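Local coordinates for protein prolyl oligopeptidase (Novosphingobium capsulatum, PDB 1YR2) that probably hydrolyses oligopeptides after proline, and less readily after alanine, as a serine endopeptidase of the S9A family, at residues G600-L605 with Y635-N640; I650-A655 with K668-L673. All coordinates share one frame; numbering follows the deposited sequence.

How the interactions relate
Two contacts in the alpha/beta-hydrolase domain illustrate how successive loop closures can share a wall. From the N terminus, strand 594-598 leads into 600-605, and interaction 1 brings that loop against 635-640, closing an excursion that contains helices 617-620 and 626-633. The chain then enters strand 649-654, where interaction 2 opens, and it closes on helix 664-675, the connection to strand 683-687. The two closures follow in series, neither nesting nor crossing. They nevertheless meet in space: Asp603 OD2 forms a 2.8 Å salt bridge with Lys668 NZ, and Met602 CE packs 3.7 Å from Tyr669 CE2. The loops 600-605 and 635-640 are thus tied to helix 664-675, which packs on strand 649-654.

Interaction 1 of 2, residues G600-L605 with Y635-N640; sequences GVMDML and YSPYHN
Asp603 sets CG anti to its backbone N (chi1 -173°) and His639 sets CG anti to its own carbonyl carbon (chi1 -61°), bringing a carboxylate and an imidazole together where two loops of the alpha/beta-hydrolase domain meet. The carboxylate first shapes its own loop: OD1 of Asp603 accepts from Leu605 N at 3.0 Å, an Asx turn. The same OD1 also lies at the edge of the imidazole, 3.1 Å from His639 CE1, with the two planes steeply inclined. Leu605 brings its CD1 over one ring face, 3.6 Å from the centroid of His639, in a CH-pi contact, while Tyr638 CD2 meets the opposite face. Rotation of the sandwiched ring is fixed at its rim, where Ser636 OG hydrogen-bonds His639 ND1 at 2.7 Å and a water links NE2 to Asp603 OD2.

Ser636 OG, anti to its backbone N, does double duty by accepting from Met604 N at 3.1 Å in a fairly straight bond (157°). A backbone bond runs alongside, from Tyr638 N to Met602 O at 3.0 Å, the donor standing above the carbonyl plane. Met604, bent at chi2 and chi3, folds its CG against Pro637 CD and Tyr635 CE1, and Leu579 of helix 576-587 touches all three side chains.

Beyond the pair, Asp603 OD2 forms a salt bridge with Lys668, and Asp603 N bonds His665 ND1. An alanine at Asp603 would remove the acceptor of the Asx turn, the water link and the Lys668 bridge, and would probably loosen the seat of the His639 ring. At the apolar end, Met602 crosses the proline ring at about a right angle, its SD 4.0 Å from Pro637 CG.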
loop_
_atom_site.group_PDB
_atom_site.type_symbol
_atom_site.label_atom_id
_atom_site.label_comp_id
_atom_site.label_asym_id
_atom_site.label_seq_id
_atom_site.Cartn_x
_atom_site.Cartn_y
_atom_site.Cartn_z
ATOM N N GLY A 600 -11.890 -13.085 9.627
ATOM C CA GLY A 600 -13.096 -12.547 8.990
ATOM C C GLY A 600 -14.082 -12.076 10.058
ATOM O O GLY A 600 -14.112 -12.623 11.181
ATOM N N VAL A 601 -14.836 -11.038 9.746
ATOM C CA VAL A 601 -15.951 -10.594 10.587
ATOM C C VAL A 601 -17.196 -11.470 10.306
ATOM O O VAL A 601 -18.036 -11.120 9.496
ATOM C CB VAL A 601 -16.273 -9.072 10.342
ATOM C CG1 VAL A 601 -17.192 -8.568 11.385
ATOM C CG2 VAL A 601 -14.978 -8.225 10.329
ATOM N N MET A 602 -17.310 -12.599 10.984
ATOM C CA MET A 602 -18.279 -13.639 10.625
ATOM C C MET A 602 -19.630 -13.510 11.331
ATOM O O MET A 602 -20.632 -13.911 10.767
ATOM C CB MET A 602 -17.675 -15.034 10.835
ATOM C CG MET A 602 -16.354 -15.247 10.085
ATOM S SD MET A 602 -16.441 -14.713 8.297
ATOM C CE MET A 602 -15.421 -16.031 7.574
ATOM N N ASP A 603 -19.644 -12.930 12.532
ATOM C CA ASP A 603 -20.890 -12.655 13.217
ATOM C C ASP A 603 -21.206 -11.153 13.102
ATOM O O ASP A 603 -20.724 -10.320 13.861
ATOM C CB ASP A 603 -20.831 -13.114 14.668
ATOM C CG ASP A 603 -22.201 -12.992 15.375
ATOM O OD1 ASP A 603 -23.064 -12.161 14.918
ATOM O OD2 ASP A 603 -22.483 -13.646 16.401
ATOM N N MET A 604 -21.978 -10.834 12.089
ATOM C CA MET A 604 -22.307 -9.458 11.730
ATOM C C MET A 604 -23.439 -8.906 12.567
ATOM O O MET A 604 -23.810 -7.738 12.414
ATOM C CB MET A 604 -22.693 -9.423 10.252
ATOM C CG MET A 604 -21.537 -9.695 9.313
ATOM S SD MET A 604 -20.169 -8.525 9.481
ATOM C CE MET A 604 -20.940 -6.980 9.133
ATOM N N LEU A 605 -24.002 -9.728 13.448
ATOM C CA LEU A 605 -24.992 -9.255 14.394
ATOM C C LEU A 605 -24.355 -8.783 15.693
ATOM O O LEU A 605 -24.996 -8.030 16.430
ATOM C CB LEU A 605 -26.049 -10.332 14.692
ATOM C CG LEU A 605 -26.767 -10.908 13.486
ATOM C CD1 LEU A 605 -27.882 -11.878 13.993
ATOM C CD2 LEU A 605 -27.314 -9.820 12.648
ATOM N N TYR A 635 -26.895 -11.497 5.416
ATOM C CA TYR A 635 -25.560 -11.952 4.976
ATOM C C TYR A 635 -24.543 -12.360 6.028
ATOM O O TYR A 635 -23.467 -12.884 5.675
ATOM C CB TYR A 635 -24.954 -10.951 4.004
ATOM C CG TYR A 635 -24.489 -9.633 4.591
ATOM C CD1 TYR A 635 -23.296 -9.540 5.285
ATOM C CD2 TYR A 635 -25.219 -8.465 4.413
ATOM C CE1 TYR A 635 -22.826 -8.338 5.779
ATOM C CE2 TYR A 635 -24.768 -7.230 4.938
ATOM C CZ TYR A 635 -23.566 -7.181 5.620
ATOM O OH TYR A 635 -23.044 -5.996 6.140
ATOM N N SER A 636 -24.843 -12.163 7.313
ATOM C CA SER A 636 -23.929 -12.559 8.394
ATOM C C SER A 636 -23.475 -13.998 8.182
ATOM O O SER A 636 -24.306 -14.888 8.274
ATOM C CB SER A 636 -24.665 -12.464 9.717
ATOM O OG SER A 636 -23.868 -12.907 10.800
ATOM N N PRO A 637 -22.208 -14.246 7.824
ATOM C CA PRO A 637 -21.785 -15.621 7.473
ATOM C C PRO A 637 -22.144 -16.694 8.539
ATOM O O PRO A 637 -22.594 -17.760 8.159
ATOM C CB PRO A 637 -20.286 -15.498 7.252
ATOM C CG PRO A 637 -20.119 -14.081 6.862
ATOM C CD PRO A 637 -21.144 -13.259 7.641
ATOM N N TYR A 638 -22.022 -16.377 9.814
ATOM C CA TYR A 638 -22.273 -17.350 10.887
ATOM C C TYR A 638 -23.731 -17.777 10.927
ATOM O O TYR A 638 -24.016 -18.920 11.272
ATOM C CB TYR A 638 -21.831 -16.723 12.222
ATOM C CG TYR A 638 -22.182 -17.458 13.502
ATOM C CD1 TYR A 638 -21.667 -18.718 13.785
ATOM C CD2 TYR A 638 -23.011 -16.868 14.449
ATOM C CE1 TYR A 638 -21.987 -19.392 15.000
ATOM C CE2 TYR A 638 -23.333 -17.518 15.672
ATOM C CZ TYR A 638 -22.808 -18.769 15.937
ATOM O OH TYR A 638 -23.112 -19.375 17.140
ATOM N N HIS A 639 -24.637 -16.887 10.545
ATOM C CA HIS A 639 -26.080 -17.127 10.654
ATOM C C HIS A 639 -26.671 -17.661 9.362
ATOM O O HIS A 639 -27.863 -17.925 9.311
ATOM C CB HIS A 639 -26.835 -15.835 11.056
ATOM C CG HIS A 639 -26.419 -15.306 12.378
ATOM N ND1 HIS A 639 -25.436 -14.355 12.502
ATOM C CD2 HIS A 639 -26.807 -15.628 13.635
ATOM C CE1 HIS A 639 -25.239 -14.106 13.790
ATOM N NE2 HIS A 639 -26.051 -14.876 14.495
ATOM N N ASN A 640 -25.859 -17.779 8.299
ATOM C CA ASN A 640 -26.365 -18.192 6.986
ATOM C C ASN A 640 -25.754 -19.450 6.392
ATOM O O ASN A 640 -25.806 -19.669 5.192
ATOM C CB ASN A 640 -26.247 -17.057 5.972
ATOM C CG ASN A 640 -27.259 -15.960 6.230
ATOM O OD1 ASN A 640 -28.424 -16.138 5.936
ATOM N ND2 ASN A 640 -26.834 -14.863 6.869
HETATM O O HOH W 1 -25.032 -14.141 17.285
#

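Interaction 2 of 2, residues I650-A655 with K668-L673; sequences ILVTTA and KYTAAL
Val652 CG2 meets two helix residues, Tyr669 CE2 at 3.9 Å and Thr670 OG1 at 3.7 Å. Toward the ring it comes in at the edge, near the plane; toward the threonine, the two side chains slide past each other in opposite directions. Two residues earlier on the strand, Ile650 forms the second point of contact. Its CD1 lies 3.8 Å from Leu673 CD1, the side chains crossing at about a right angle, and 4.1 Å from the hydroxyl oxygen OH of Tyr669.

Torsions and backbone place these groups. Tyr669 carries CG anti to its backbone N (chi1 173°), which puts the ring edge at Val652 and its OH at Ile650, and Leu673, one helical turn on, sets its CG over one face of that ring. Thr670 turns OG1 beside its own backbone N, where the hydroxyl bonds to Ser666 O, the carbonyl one turn back; this buried polar group is thus satisfied within the helix although it abuts a valine.

Farther out, the contact joins the first strand and the helix of a beta-alpha-beta crossover whose second strand, 683-687, runs parallel beside 649-654. Strand 650-654 and helix 668-673 run nearly antiparallel (160°), their axes 9.9 Å apart at closest approach. Alternation along the strand sends Leu651 and Thr653 to the other side of the sheet, against helix 699-717. Lys668, whose NZ lies on the side away from the strand, forms further salt bridges with Asp59 and Glu65.

No hydrogen bond spans the two segments, so the strand and helix meet through the shape of buried side chains; the backbone bonds of the strand go to its neighbours 594-598 and 683-687, and the polar end of Thr670 is met inside the helix.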
loop_
_atom_site.group_PDB
_atom_site.type_symbol
_atom_site.label_atom_id
_atom_site.label_comp_id
_atom_site.label_asym_id
_atom_site.label_seq_id
_atom_site.Cartn_x
_atom_site.Cartn_y
_atom_site.Cartn_z
ATOM N N ILE A 650 -12.757 -25.289 2.922
ATOM C CA ILE A 650 -12.605 -24.009 3.562
ATOM C C ILE A 650 -11.542 -24.098 4.623
ATOM O O ILE A 650 -11.561 -25.036 5.432
ATOM C CB ILE A 650 -13.931 -23.544 4.230
ATOM C CG1 ILE A 650 -15.055 -23.390 3.210
ATOM C CG2 ILE A 650 -13.727 -22.231 4.985
ATOM C CD1 ILE A 650 -16.433 -23.148 3.817
ATOM N N LEU A 651 -10.586 -23.170 4.582
ATOM C CA LEU A 651 -9.541 -23.083 5.599
ATOM C C LEU A 651 -9.642 -21.678 6.161
ATOM O O LEU A 651 -9.161 -20.687 5.557
ATOM C CB LEU A 651 -8.159 -23.348 4.997
ATOM C CG LEU A 651 -6.944 -23.353 5.922
ATOM C CD1 LEU A 651 -7.123 -24.411 6.976
ATOM C CD2 LEU A 651 -5.678 -23.544 5.099
ATOM N N VAL A 652 -10.290 -21.599 7.311
ATOM C CA VAL A 652 -10.374 -20.386 8.099
ATOM C C VAL A 652 -9.016 -20.127 8.793
ATOM O O VAL A 652 -8.393 -21.052 9.329
ATOM C CB VAL A 652 -11.486 -20.522 9.132
ATOM C CG1 VAL A 652 -11.636 -19.255 9.964
ATOM C CG2 VAL A 652 -12.794 -21.012 8.452
ATOM N N THR A 653 -8.513 -18.905 8.766
ATOM C CA THR A 653 -7.233 -18.628 9.478
ATOM C C THR A 653 -7.361 -17.467 10.412
ATOM O O THR A 653 -8.033 -16.461 10.101
ATOM C CB THR A 653 -6.065 -18.348 8.505
ATOM O OG1 THR A 653 -6.391 -17.187 7.746
ATOM C CG2 THR A 653 -5.877 -19.455 7.473
ATOM N N THR A 654 -6.730 -17.589 11.574
ATOM C CA THR A 654 -6.686 -16.490 12.549
ATOM C C THR A 654 -5.656 -16.865 13.602
ATOM O O THR A 654 -5.321 -18.034 13.715
ATOM C CB THR A 654 -8.074 -16.257 13.239
ATOM O OG1 THR A 654 -7.966 -15.303 14.299
ATOM C CG2 THR A 654 -8.560 -17.526 13.975
ATOM N N ALA A 655 -5.142 -15.883 14.341
ATOM C CA ALA A 655 -4.388 -16.173 15.562
ATOM C C ALA A 655 -5.399 -16.382 16.676
ATOM O O ALA A 655 -6.597 -16.104 16.487
ATOM C CB ALA A 655 -3.439 -15.035 15.916
ATOM N N LYS A 668 -16.511 -19.366 15.993
ATOM C CA LYS A 668 -17.953 -19.742 15.946
ATOM C C LYS A 668 -18.352 -20.156 14.542
ATOM O O LYS A 668 -19.141 -21.082 14.360
ATOM C CB LYS A 668 -18.847 -18.567 16.383
ATOM C CG LYS A 668 -18.704 -18.255 17.888
ATOM C CD LYS A 668 -19.918 -17.496 18.421
ATOM C CE LYS A 668 -20.284 -16.328 17.553
ATOM N NZ LYS A 668 -21.303 -15.478 18.202
ATOM N N TYR A 669 -17.792 -19.469 13.543
ATOM C CA TYR A 669 -18.048 -19.775 12.135
ATOM C C TYR A 669 -17.576 -21.177 11.791
ATOM O O TYR A 669 -18.298 -21.920 11.160
ATOM C CB TYR A 669 -17.350 -18.738 11.236
ATOM C CG TYR A 669 -17.410 -19.029 9.796
ATOM C CD1 TYR A 669 -18.591 -18.840 9.079
ATOM C CD2 TYR A 669 -16.267 -19.363 9.092
ATOM C CE1 TYR A 669 -18.653 -19.096 7.692
ATOM C CE2 TYR A 669 -16.318 -19.611 7.716
ATOM C CZ TYR A 669 -17.506 -19.445 7.019
ATOM O OH TYR A 669 -17.517 -19.690 5.662
ATOM N N THR A 670 -16.398 -21.550 12.271
ATOM C CA THR A 670 -15.871 -22.911 12.077
ATOM C C THR A 670 -16.736 -23.985 12.760
ATOM O O THR A 670 -17.000 -25.066 12.215
ATOM C CB THR A 670 -14.423 -22.967 12.647
ATOM O OG1 THR A 670 -13.589 -22.063 11.900
ATOM C CG2 THR A 670 -13.828 -24.366 12.434
ATOM N N ALA A 671 -17.151 -23.720 13.989
ATOM C CA ALA A 671 -18.045 -24.636 14.698
ATOM C C ALA A 671 -19.322 -24.854 13.911
ATOM O O ALA A 671 -19.772 -25.986 13.797
ATOM C CB ALA A 671 -18.339 -24.154 16.131
ATOM N N ALA A 672 -19.885 -23.782 13.338
ATOM C CA ALA A 672 -21.081 -23.858 12.548
ATOM C C ALA A 672 -20.889 -24.700 11.296
ATOM O O ALA A 672 -21.724 -25.602 11.025
ATOM C CB ALA A 672 -21.632 -22.428 12.165
ATOM N N LEU A 673 -19.802 -24.447 10.548
ATOM C CA LEU A 673 -19.506 -25.234 9.350
ATOM C C LEU A 673 -19.292 -26.724 9.669
ATOM O O LEU A 673 -19.757 -27.564 8.920
ATOM C CB LEU A 673 -18.192 -24.757 8.687
ATOM C CG LEU A 673 -18.142 -23.372 8.083
ATOM C CD1 LEU A 673 -16.783 -23.092 7.573
ATOM C CD2 LEU A 673 -19.146 -23.219 6.935
#